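Local structure of transcription factor IWS1 (Saccharomyces cerevisiae, 3NFQ) at residues Val60-Lys65 / Asp70-Asn75. The protein takes part in regulating transcription by RNA polymerase II and may act in both the recruitment and post-recruitment steps of TBP. Numbering follows the deposited sequence.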
ATOM      1  N   VAL A  60       7.359   4.516   3.800  1.00 22.13           N
ATOM      2  CA  VAL A  60       7.526   3.895   5.122  1.00 22.37           C
ATOM      3  C   VAL A  60       7.762   4.988   6.172  1.00 23.85           C
ATOM      4  O   VAL A  60       7.159   4.979   7.241  1.00 23.22           O
ATOM      5  CB  VAL A  60       8.717   2.918   5.088  1.00 22.55           C
ATOM      6  CG1 VAL A  60       9.187   2.567   6.535  1.00 23.25           C
ATOM      7  CG2 VAL A  60       8.328   1.643   4.327  1.00 23.08           C
ATOM      8  N   SER A  61       8.653   5.917   5.876  1.00 25.74           N
ATOM      9  CA  SER A  61       8.914   7.043   6.782  1.00 27.51           C
ATOM     10  C   SER A  61       7.662   7.823   7.190  1.00 27.50           C
ATOM     11  O   SER A  61       7.340   7.960   8.379  1.00 27.34           O
ATOM     12  CB  SER A  61       9.935   7.967   6.152  1.00 28.52           C
ATOM     13  OG  SER A  61      10.161   9.045   7.036  1.00 36.00           O
ATOM     14  N   VAL A  62       6.932   8.314   6.202  1.00 27.36           N
ATOM     15  CA  VAL A  62       5.661   8.993   6.417  1.00 26.88           C
ATOM     16  C   VAL A  62       4.660   8.131   7.148  1.00 27.54           C
ATOM     17  O   VAL A  62       4.068   8.586   8.142  1.00 27.59           O
ATOM     18  CB  VAL A  62       5.055   9.547   5.064  1.00 26.47           C
ATOM     19  CG1 VAL A  62       3.689  10.174   5.292  1.00 27.64           C
ATOM     20  CG2 VAL A  62       5.987  10.590   4.431  1.00 26.49           C
ATOM     21  N   LEU A  63       4.442   6.892   6.685  1.00 26.25           N
ATOM     22  CA  LEU A  63       3.434   6.048   7.306  1.00 25.60           C
ATOM     23  C   LEU A  63       3.797   5.754   8.778  1.00 25.56           C
ATOM     24  O   LEU A  63       2.930   5.444   9.564  1.00 25.56           O
ATOM     25  CB  LEU A  63       3.222   4.715   6.537  1.00 25.05           C
ATOM     26  CG  LEU A  63       2.533   4.707   5.164  1.00 25.53           C
ATOM     27  CD1 LEU A  63       2.532   3.320   4.527  1.00 24.30           C
ATOM     28  CD2 LEU A  63       1.067   5.199   5.271  1.00 26.38           C
ATOM     29  N   SER A  64       5.074   5.889   9.140  1.00 26.34           N
ATOM     30  CA  SER A  64       5.516   5.543  10.489  1.00 28.23           C
ATOM     31  C   SER A  64       5.339   6.707  11.465  1.00 28.79           C
ATOM     32  O   SER A  64       5.498   6.518  12.672  1.00 30.69           O
ATOM     33  CB  SER A  64       6.997   5.156  10.471  1.00 27.41           C
ATOM     34  OG  SER A  64       7.743   6.365  10.523  1.00 33.10           O
ATOM     35  N   LYS A  65       5.034   7.897  10.978  1.00 28.60           N
ATOM     36  CA  LYS A  65       4.953   9.068  11.863  1.00 29.83           C
ATOM     37  C   LYS A  65       3.623   9.202  12.554  1.00 29.25           C
ATOM     38  O   LYS A  65       2.600   9.425  11.922  1.00 28.49           O
ATOM     39  CB  LYS A  65       5.322  10.345  11.127  1.00 29.93           C
ATOM     40  CG  LYS A  65       6.781  10.371  10.841  1.00 32.41           C
ATOM     41  CD  LYS A  65       7.150  11.526   9.959  1.00 40.84           C
ATOM     42  CE  LYS A  65       8.612  11.422   9.495  1.00 43.48           C
ATOM     43  NZ  LYS A  65       9.559  10.964  10.575  1.00 45.09           N
ATOM     44  N   ASP A  70      -3.745  10.888  11.349  1.00 27.73           N
ATOM     45  CA  ASP A  70      -4.964  11.585  10.965  1.00 28.82           C
ATOM     46  C   ASP A  70      -4.924  12.064   9.537  1.00 26.92           C
ATOM     47  O   ASP A  70      -5.865  11.807   8.793  1.00 27.52           O
ATOM     48  CB  ASP A  70      -5.207  12.800  11.885  1.00 29.95           C
ATOM     49  CG  ASP A  70      -5.674  12.408  13.269  1.00 34.19           C
ATOM     50  OD1 ASP A  70      -6.162  11.269  13.456  1.00 38.83           O
ATOM     51  OD2 ASP A  70      -5.547  13.268  14.179  1.00 40.21           O
ATOM     52  N   THR A  71      -3.846  12.743   9.135  1.00 26.59           N
ATOM     53  CA  THR A  71      -3.745  13.263   7.766  1.00 27.06           C
ATOM     54  C   THR A  71      -3.732  12.133   6.715  1.00 25.51           C
ATOM     55  O   THR A  71      -4.379  12.239   5.666  1.00 25.75           O
ATOM     56  CB  THR A  71      -2.449  14.055   7.521  1.00 27.26           C
ATOM     57  OG1 THR A  71      -2.178  14.950   8.624  1.00 34.22           O
ATOM     58  CG2 THR A  71      -2.574  14.837   6.218  1.00 27.00           C
ATOM     59  N   ILE A  72      -2.961  11.082   7.014  1.00 23.78           N
ATOM     60  CA  ILE A  72      -2.881   9.865   6.169  1.00 21.86           C
ATOM     61  C   ILE A  72      -4.271   9.308   6.015  1.00 21.92           C
ATOM     62  O   ILE A  72      -4.730   9.071   4.888  1.00 21.94           O
ATOM     63  CB  ILE A  72      -1.964   8.800   6.837  1.00 20.94           C
ATOM     64  CG1 ILE A  72      -0.539   9.274   6.720  1.00 20.00           C
ATOM     65  CG2 ILE A  72      -2.143   7.387   6.191  1.00 17.60           C
ATOM     66  CD1 ILE A  72       0.446   8.646   7.744  1.00 23.11           C
ATOM     67  N   LEU A  73      -4.955   9.113   7.130  1.00 22.24           N
ATOM     68  CA  LEU A  73      -6.289   8.479   7.061  1.00 24.54           C
ATOM     69  C   LEU A  73      -7.334   9.397   6.439  1.00 26.72           C
ATOM     70  O   LEU A  73      -8.193   8.956   5.655  1.00 27.62           O
ATOM     71  CB  LEU A  73      -6.741   8.002   8.460  1.00 25.52           C
ATOM     72  CG  LEU A  73      -5.924   6.826   9.003  1.00 23.63           C
ATOM     73  CD1 LEU A  73      -6.287   6.523  10.449  1.00 28.58           C
ATOM     74  CD2 LEU A  73      -6.078   5.547   8.187  1.00 24.40           C
ATOM     75  N   ASP A  74      -7.298  10.673   6.790  1.00 28.52           N
ATOM     76  CA  ASP A  74      -8.290  11.621   6.250  1.00 30.04           C
ATOM     77  C   ASP A  74      -8.149  11.877   4.757  1.00 29.77           C
ATOM     78  O   ASP A  74      -9.150  12.134   4.102  1.00 31.73           O
ATOM     79  CB  ASP A  74      -8.246  12.941   7.004  1.00 30.99           C
ATOM     80  CG  ASP A  74      -8.775  12.823   8.421  1.00 34.61           C
ATOM     81  OD1 ASP A  74      -9.506  11.853   8.748  1.00 35.58           O
ATOM     82  OD2 ASP A  74      -8.428  13.711   9.223  1.00 41.12           O
ATOM     83  N   ASN A  75      -6.935  11.806   4.206  1.00 28.58           N
ATOM     84  CA  ASN A  75      -6.713  12.034   2.764  1.00 26.23           C
ATOM     85  C   ASN A  75      -6.660  10.791   1.865  1.00 26.09           C
ATOM     86  O   ASN A  75      -6.197  10.881   0.730  1.00 25.11           O
ATOM     87  CB  ASN A  75      -5.461  12.866   2.585  1.00 26.31           C
ATOM     88  CG  ASN A  75      -5.638  14.247   3.175  1.00 29.16           C
ATOM     89  OD1 ASN A  75      -5.214  14.517   4.306  1.00 30.74           O
ATOM     90  ND2 ASN A  75      -6.378  15.078   2.471  1.00 23.81           N
TER
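Val62 and Leu63, on helix 51-63, meet Ile72 of the short helix 69-74 in the all-helical conserved central domain of Spn1/Iws1. A brief connection turns the chain from one helix into the next, and a single isoleucine reaches back to the preceding helix. No hydrogen bond joins the two segments; the side chains meet through apolar atoms in a buried place, and one methyl also lies against a backbone carbonyl.

Along 60-65, Ser61 takes part through its backbone: its O accepts hydrogen bonds from both N and OG of Ser64, the two donors arriving from the same face of the carbonyl plane. Val62 comes next, a compact branched residue whose CG1 lies 4.3 Å from Ile72 CD1, while its side chain also touches Lys17 of the long helix 10-42. The Val62 O is hydrogen-bonded by Lys65 N at 3.1 Å, and the methyl CD1 of Ile72 packs against the same oxygen.

Leu63 is longer, and its forked end suits a place where several helices converge. CG stands beside the backbone N (chi1 -71°), and CD2 reaches forward to Ile72 CG2 at 4.0 Å, the two side chains crossing at about a right angle. The same leucine packs on Leu77 and Val81 of helix 77-85 and on Ala105 of helix 96-107. The CB of Ser64 then points away from helix 69-74, as befits an exposed polar residue; its OG lies 2.7 Å from Ser61 O, tilted 22° from the carbonyl plane.

Beta-branching lets Ile72 serve both neighbours at once: CG2 goes to Leu63, while the extended CG1 arm (chi2 159°) carries CD1 to the backbone of the facing helix, 4.0 Å from Leu63 CA and 3.6 Å from Val62 O.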